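Local coordinates for protein intracellular growth locus, subunit C (Francisella tularensis subsp. tularensis, PDB 2QWU) that probably contributes to cell invasion and intracellular growth of the bacterium, as a product of its pathogenicity island, at residues D39-A44 against I120-S125. The protein carries 2 engineered substitutions. Residues are numbered along the deposited sequence; the frame is centred on the assembly and turned at random.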
loop_
_atom_site.group_PDB
_atom_site.type_symbol
_atom_site.label_atom_id
_atom_site.label_comp_id
_atom_site.label_asym_id
_atom_site.label_seq_id
_atom_site.Cartn_x
_atom_site.Cartn_y
_atom_site.Cartn_z
ATOM N N ASP A 39 3.791 6.860 5.157
ATOM C CA ASP A 39 4.003 7.536 6.443
ATOM C C ASP A 39 2.747 7.888 7.217
ATOM O O ASP A 39 2.834 8.335 8.388
ATOM C CB ASP A 39 4.942 8.770 6.271
ATOM C CG ASP A 39 4.314 9.888 5.482
ATOM O OD1 ASP A 39 3.139 9.761 5.088
ATOM O OD2 ASP A 39 5.010 10.947 5.265
ATOM N N SER A 40 1.594 7.638 6.616
ATOM C CA SER A 40 0.330 7.832 7.303
ATOM C C SER A 40 -0.730 6.978 6.628
ATOM O O SER A 40 -0.573 6.603 5.471
ATOM C CB SER A 40 -0.089 9.300 7.326
ATOM O OG SER A 40 -0.572 9.702 6.072
ATOM N N LEU A 41 -1.793 6.653 7.358
ATOM C CA LEU A 41 -2.861 5.868 6.831
ATOM C C LEU A 41 -4.127 6.128 7.654
ATOM O O LEU A 41 -4.129 6.027 8.883
ATOM C CB LEU A 41 -2.531 4.345 6.904
ATOM C CG LEU A 41 -3.700 3.389 6.555
ATOM C CD1 LEU A 41 -4.092 3.491 5.111
ATOM C CD2 LEU A 41 -3.286 1.949 6.939
ATOM N N THR A 42 -5.189 6.475 6.958
ATOM C CA THR A 42 -6.480 6.640 7.588
ATOM C C THR A 42 -7.469 5.695 6.954
ATOM O O THR A 42 -7.553 5.629 5.740
ATOM C CB THR A 42 -6.980 8.065 7.442
ATOM O OG1 THR A 42 -5.978 8.908 7.990
ATOM C CG2 THR A 42 -8.340 8.270 8.232
ATOM N N ILE A 43 -8.209 4.965 7.790
ATOM C CA ILE A 43 -9.224 4.038 7.294
ATOM C C ILE A 43 -10.571 4.319 7.972
ATOM O O ILE A 43 -10.679 4.208 9.200
ATOM C CB ILE A 43 -8.840 2.557 7.591
ATOM C CG1 ILE A 43 -7.569 2.179 6.822
ATOM C CG2 ILE A 43 -9.978 1.614 7.116
ATOM C CD1 ILE A 43 -7.024 0.814 7.216
ATOM N N ALA A 44 -11.576 4.656 7.164
ATOM C CA ALA A 44 -12.923 4.940 7.679
ATOM C C ALA A 44 -12.793 5.986 8.803
ATOM O O ALA A 44 -13.477 5.927 9.829
ATOM C CB ALA A 44 -13.559 3.640 8.203
ATOM N N ILE A 120 -10.082 5.361 2.333
ATOM C CA ILE A 120 -8.817 4.840 2.817
ATOM C C ILE A 120 -7.866 5.827 2.182
ATOM O O ILE A 120 -7.824 5.967 0.950
ATOM C CB ILE A 120 -8.601 3.428 2.336
ATOM C CG1 ILE A 120 -9.717 2.577 2.962
ATOM C CG2 ILE A 120 -7.179 2.934 2.708
ATOM C CD1 ILE A 120 -9.632 1.151 2.680
ATOM N N LYS A 121 -7.154 6.576 3.023
ATOM C CA LYS A 121 -6.293 7.622 2.499
ATOM C C LYS A 121 -4.846 7.292 2.843
ATOM O O LYS A 121 -4.478 7.145 4.035
ATOM C CB LYS A 121 -6.680 8.976 3.111
ATOM C CG LYS A 121 -5.770 10.140 2.701
ATOM C CD LYS A 121 -6.055 10.624 1.307
ATOM C CE LYS A 121 -5.363 11.996 0.993
ATOM N NZ LYS A 121 -5.619 12.424 -0.424
ATOM N N LEU A 122 -4.039 7.136 1.798
ATOM C CA LEU A 122 -2.647 6.761 2.005
ATOM C C LEU A 122 -1.795 8.021 2.091
ATOM O O LEU A 122 -2.071 8.995 1.368
ATOM C CB LEU A 122 -2.141 5.933 0.818
ATOM C CG LEU A 122 -2.998 4.762 0.333
ATOM C CD1 LEU A 122 -2.214 3.928 -0.725
ATOM C CD2 LEU A 122 -3.371 3.906 1.520
ATOM N N GLY A 123 -0.785 7.983 2.945
ATOM C CA GLY A 123 0.122 9.108 3.098
ATOM C C GLY A 123 1.225 9.024 2.050
ATOM O O GLY A 123 1.045 8.399 1.009
ATOM N N ASN A 124 2.371 9.643 2.319
ATOM C CA ASN A 124 3.484 9.636 1.376
ATOM C C ASN A 124 4.158 8.275 1.365
ATOM O O ASN A 124 4.528 7.738 2.425
ATOM C CB ASN A 124 4.533 10.664 1.793
ATOM C CG ASN A 124 3.971 12.068 1.779
ATOM O OD1 ASN A 124 3.399 12.502 0.749
ATOM N ND2 ASN A 124 4.106 12.776 2.895
ATOM N N SER A 125 4.330 7.730 0.173
ATOM C CA SER A 125 5.051 6.462 0.081
ATOM C C SER A 125 6.555 6.711 -0.045
ATOM O O SER A 125 7.015 7.815 -0.401
ATOM C CB SER A 125 4.511 5.625 -1.109
ATOM O OG SER A 125 4.482 6.314 -2.332
HETATM O O HOH W 1 -3.231 9.211 5.250
#
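Asp39 and Asn124 meet where strand 120-122 ends and strand 37-43, antiparallel to it in the same sheet, is interrupted, and they show how a carboxylate can join the remaining backbone bonds beyond the last regular pair. Within the strands, Thr42 and Lys121 form a hydrogen-bonded pair: Thr42 N reaches Lys121 O at 3.1 Å and Lys121 N reaches Thr42 O at 2.9 Å. Past it, Gly123 N donates to Ser40 O. Gly123, having no side chain, lets its CA come to 3.1 Å from Ser40 OG, beside Asp39 OD1. Asp39 then exchanges three bonds with Asn124. Its backbone N donates to Asn124 O, while chi1 of 68° sets CG between the backbone N and carbonyl carbon, which places the carboxylate beside Asn124. Asp39 OD1 accepts Asn124 N at 2.9 Å from above the carboxylate plane; Asp39 OD2 takes Asn124 ND2 on its syn side at 3.1 Å, although carboxylate and amide planes are turned 64° apart.

The two faces differ sharply. On the buried one, Leu41 and Leu122 lie side by side pointing the same way, Leu41 CD1 against Leu122 CD2 at 3.7 Å, and Leu41 CD1 also touches Ile120 CG2 at 4.0 Å. The other face is looser: Thr42 CB and Lys121 CB stand 4.4 Å apart, the lysine leads away to bond Asn145 O, and a water bridges Ser40 OG to Lys121 O, giving that carbonyl a second donor.

Strand 120-122 lies between strand 37-43 and strand 147-150, with Ile120 and Leu122 bonding through their backbones to Leu148 and Leu146, while on the apolar face Ile43 packs against Val107 of helix 97-114 and both Ile43 and Ile120 reach strand 173-184.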